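Local coordinates for protein oxidoreductase, NAD-binding (Acidithiobacillus ferrooxidans, PDB 7BVJ) that catalyses the NAD(+)-dependent oxidation of the glucosamine 3-position of UDP-N-acetylglucosamine to a ketone, a step in the synthesis of a diamino sugar found in the lipid A of some bacteria, at residues 157-162 with 298-303; 194-199 with 208-213. One frame throughout, in Å; residues are numbered along the deposited sequence.

Contact 1 (157-162 with 298-303); sequences VIMDLM and AAALQV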
# COMPACT_ATOMS: atom_id res chain seq x y z
N VAL A 157 10.20 1.57 9.38
CA VAL A 157 9.08 2.24 10.03
C VAL A 157 8.39 3.23 9.09
O VAL A 157 7.17 3.37 9.13
CB VAL A 157 9.60 2.89 11.34
CG1 VAL A 157 8.82 4.09 11.75
CG2 VAL A 157 9.60 1.83 12.45
N ILE A 158 9.14 3.89 8.21
CA ILE A 158 8.55 4.81 7.25
C ILE A 158 8.10 4.09 5.98
O ILE A 158 6.94 4.22 5.56
CB ILE A 158 9.56 5.93 6.92
CG1 ILE A 158 10.08 6.57 8.20
CG2 ILE A 158 8.90 6.99 6.04
CD1 ILE A 158 8.95 7.12 9.07
N MET A 159 9.01 3.31 5.36
CA MET A 159 8.75 2.71 4.05
C MET A 159 7.82 1.50 4.11
O MET A 159 7.19 1.17 3.09
CB MET A 159 10.07 2.29 3.38
CG MET A 159 11.11 3.41 3.23
SD MET A 159 10.60 4.87 2.28
CE MET A 159 9.70 4.07 0.96
N ASP A 160 7.70 0.84 5.26
CA ASP A 160 6.83 -0.33 5.37
C ASP A 160 5.57 -0.10 6.20
O ASP A 160 4.65 -0.91 6.11
CB ASP A 160 7.60 -1.52 5.97
CG ASP A 160 8.84 -1.88 5.16
OD1 ASP A 160 8.75 -1.95 3.91
OD2 ASP A 160 9.91 -2.07 5.77
N LEU A 161 5.53 0.94 7.05
CA LEU A 161 4.35 1.24 7.85
C LEU A 161 3.75 2.59 7.49
O LEU A 161 2.59 2.65 7.05
CB LEU A 161 4.69 1.23 9.35
CG LEU A 161 5.26 -0.01 10.02
CD1 LEU A 161 5.55 0.29 11.47
CD2 LEU A 161 4.28 -1.17 9.90
N MET A 162 4.51 3.67 7.61
CA MET A 162 3.93 5.00 7.49
C MET A 162 3.47 5.28 6.07
O MET A 162 2.54 6.06 5.86
CB MET A 162 4.92 6.07 7.93
CG MET A 162 4.23 7.37 8.28
SD MET A 162 5.34 8.75 8.50
CE MET A 162 5.91 8.49 10.19
N ALA A 298 8.27 9.34 -3.07
CA ALA A 298 9.02 10.58 -2.87
C ALA A 298 8.68 11.22 -1.52
O ALA A 298 9.57 11.67 -0.80
CB ALA A 298 8.73 11.56 -4.01
N ALA A 299 7.39 11.24 -1.16
CA ALA A 299 7.03 11.74 0.16
C ALA A 299 7.68 10.91 1.28
O ALA A 299 8.16 11.45 2.28
CB ALA A 299 5.51 11.74 0.32
N ALA A 300 7.66 9.59 1.13
CA ALA A 300 8.18 8.74 2.20
C ALA A 300 9.67 8.94 2.34
O ALA A 300 10.20 8.96 3.45
CB ALA A 300 7.84 7.28 1.94
N LEU A 301 10.37 9.11 1.22
CA LEU A 301 11.80 9.38 1.29
C LEU A 301 12.06 10.73 1.98
O LEU A 301 12.99 10.85 2.78
CB LEU A 301 12.42 9.31 -0.10
CG LEU A 301 12.44 7.91 -0.74
CD1 LEU A 301 12.78 8.01 -2.22
CD2 LEU A 301 13.45 6.99 -0.05
N GLN A 302 11.23 11.74 1.70
CA GLN A 302 11.37 13.00 2.45
C GLN A 302 11.22 12.77 3.95
O GLN A 302 12.04 13.25 4.75
CB GLN A 302 10.35 14.01 1.95
CG GLN A 302 10.93 15.00 0.95
CD GLN A 302 10.09 16.28 0.87
OE1 GLN A 302 10.50 17.33 1.38
NE2 GLN A 302 8.92 16.19 0.23
N VAL A 303 10.19 12.02 4.34
CA VAL A 303 10.00 11.74 5.76
C VAL A 303 11.23 11.02 6.33
O VAL A 303 11.73 11.38 7.40
CB VAL A 303 8.72 10.93 6.01
CG1 VAL A 303 8.69 10.47 7.47
CG2 VAL A 303 7.46 11.79 5.70

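Contact 2 (194-199 with 208-213); sequences MATAWM and NLAASR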
# COMPACT_ATOMS: atom_id res chain seq x y z
N MET A 194 10.32 4.15 16.11
CA MET A 194 9.07 4.87 15.97
C MET A 194 9.39 6.20 15.31
O MET A 194 10.46 6.76 15.49
CB MET A 194 8.39 5.09 17.32
CG MET A 194 9.39 5.28 18.44
SD MET A 194 8.65 5.58 20.04
CE MET A 194 8.27 3.90 20.54
N ALA A 195 8.46 6.68 14.50
CA ALA A 195 8.63 7.98 13.87
C ALA A 195 7.28 8.67 13.81
O ALA A 195 6.22 8.03 13.88
CB ALA A 195 9.26 7.88 12.48
N THR A 196 7.33 9.99 13.73
CA THR A 196 6.13 10.79 13.58
C THR A 196 6.47 11.93 12.64
O THR A 196 7.49 12.60 12.83
CB THR A 196 5.61 11.29 14.92
OG1 THR A 196 5.21 10.15 15.70
CG2 THR A 196 4.40 12.22 14.74
N ALA A 197 5.65 12.08 11.61
CA ALA A 197 5.83 13.13 10.62
C ALA A 197 4.67 14.11 10.68
O ALA A 197 3.53 13.73 11.00
CB ALA A 197 5.95 12.55 9.20
N TRP A 198 4.98 15.35 10.33
CA TRP A 198 4.06 16.48 10.30
C TRP A 198 4.26 17.12 8.93
O TRP A 198 5.30 17.74 8.66
CB TRP A 198 4.38 17.46 11.44
CG TRP A 198 3.51 18.66 11.50
CD1 TRP A 198 3.62 19.79 10.73
CD2 TRP A 198 2.40 18.87 12.37
NE1 TRP A 198 2.65 20.67 11.08
CE2 TRP A 198 1.89 20.15 12.09
CE3 TRP A 198 1.79 18.11 13.38
CZ2 TRP A 198 0.79 20.68 12.77
CZ3 TRP A 198 0.70 18.64 14.05
CH2 TRP A 198 0.21 19.92 13.74
N MET A 199 3.28 16.90 8.06
CA MET A 199 3.38 17.19 6.64
C MET A 199 2.36 18.26 6.30
O MET A 199 1.18 18.12 6.62
CB MET A 199 3.11 15.91 5.81
CG MET A 199 3.30 16.06 4.30
SD MET A 199 3.23 14.49 3.36
CE MET A 199 4.96 14.08 3.17
N ASN A 208 -0.52 14.36 10.29
CA ASN A 208 0.25 14.12 11.50
C ASN A 208 0.26 12.60 11.70
O ASN A 208 -0.68 12.05 12.29
CB ASN A 208 -0.39 14.89 12.71
CG ASN A 208 0.14 14.44 14.05
OD1 ASN A 208 1.20 13.81 14.15
ND2 ASN A 208 -0.60 14.77 15.11
N LEU A 209 1.31 11.94 11.21
CA LEU A 209 1.32 10.50 10.98
C LEU A 209 2.37 9.81 11.85
O LEU A 209 3.56 10.10 11.74
CB LEU A 209 1.62 10.19 9.51
CG LEU A 209 0.78 10.99 8.52
CD1 LEU A 209 1.09 10.52 7.10
CD2 LEU A 209 -0.69 10.76 8.86
N ALA A 210 1.93 8.87 12.68
CA ALA A 210 2.80 8.15 13.59
C ALA A 210 2.91 6.68 13.17
O ALA A 210 1.94 6.09 12.70
CB ALA A 210 2.30 8.26 15.03
N ALA A 211 4.10 6.11 13.34
CA ALA A 211 4.29 4.69 13.06
C ALA A 211 5.30 4.13 14.05
O ALA A 211 6.23 4.82 14.45
CB ALA A 211 4.74 4.46 11.62
N SER A 212 5.08 2.88 14.48
CA SER A 212 5.95 2.21 15.44
C SER A 212 5.96 0.71 15.19
O SER A 212 4.95 0.12 14.80
CB SER A 212 5.50 2.48 16.88
OG SER A 212 6.32 1.74 17.79
N ARG A 213 7.12 0.09 15.43
CA ARG A 213 7.30 -1.35 15.34
C ARG A 213 7.60 -2.00 16.69
O ARG A 213 7.99 -3.17 16.72
CB ARG A 213 8.40 -1.70 14.33
CG ARG A 213 9.74 -1.12 14.67
CD ARG A 213 10.82 -1.57 13.70
NE ARG A 213 12.13 -1.12 14.16
CZ ARG A 213 13.22 -1.07 13.41
NH1 ARG A 213 13.18 -1.46 12.15
NH2 ARG A 213 14.37 -0.63 13.94

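Contact 1 (157-162 with 298-303)
Helix against helix, I158, M159 and M162 of helix 157-173 pack on A300, L301 and V303 in the middle of the C-terminal helix 290-312, in the C-terminal domain of this Gfo/Idh/MocA oxidoreductase. The two short segments run at 133° to each other, with their axes 9.3 Å apart at closest approach, and no hydrogen bond passes between them. I158 meets V303 with both ends of its branched side chain: CD1 of I158 lies 3.7 Å from CG1 of V303, and CG2 of I158 reaches the same methyl. That CG2, anti to the backbone N, also rests 3.5 Å from the carbonyl O of A300. The bend at chi2 of M159 (-58°) brings its SD to 3.7 Å from CB of A300, and the bend at chi3 lays CE against the same methyl; SD also brushes CD2 of L301. The short side chain of A300 is consistent with the close approach here, where the CA atoms of M159 and A300 are 6.3 Å apart. M162 sets its SD 3.9 Å from CG1 of V303; it closes a wider, pi-type turn in which M162 N bonds to V157 O. Beyond the pair, M159 also packs on L297 and R304 of helix 290-312, while M162 leans on A197 of strand 194-201 and on L209 and A211 of strand 206-215.

Contact 2 (194-199 with 208-213)
A195 and A211 bond to each other twice, N to O in both directions at 2.9 Å, and A197 and L209 repeat the exchange two pairs further along. The A195–A211 bonds run nearly along the C=O axis, whereas the donor N of A197 is tilted 22° from the carbonyl plane of L209. The non-hydrogen-bonded pair T196–A210 lies between these, with M194–S212 and W198–N208 beyond them, and CA-H...O contacts fill in, among them CA of T196 to O of L209 at 3.2 Å. On the face bearing these three pairs, OG1 of T196 sits 3.5 Å from CB of A210 and gives a weak hydrogen bond to O of A195. CG2 of T196, anti to the backbone N, approaches OD1 of N208 at 3.6 Å. A glycine in place of T196 would probably leave CB of A210 and OD1 of N208 without these neighbours and open a gap on this face. The strands form an antiparallel beta hairpin within the large mixed sheet of the C-terminal domain. At the W198 end, CE3 of W198 lies 3.9 Å from CB of N208, with ring and amide planes 44° apart. At the other end, CB of M194 meets CB of S212. Farther out, N208 ND2 is hydrogen-bonded to OH of Y139, while S212 OG bonds to N of V214. Strand 177-185 pairs with the outer edge of 194-199 through V185, V183 and R181.

Contact 1 is buried and largely apolar in its side-chain meetings, whereas contact 2 is carried by backbone hydrogen bonds and only partly buried. The two meet through the face of the hairpin that carries A195, A197, L209 and A211, which lies against the helices: CD1 of I158 comes within 3.5 Å of CB of A195, and V303 packs on A197. The other face, with T196, W198 and N208, is the more exposed one and holds the polar side chains. Along the chain, contact 2 is nested in the loop that contact 1 closes, and in space the helix pair of contact 1 packs on the hairpin whose strands contact 2 joins.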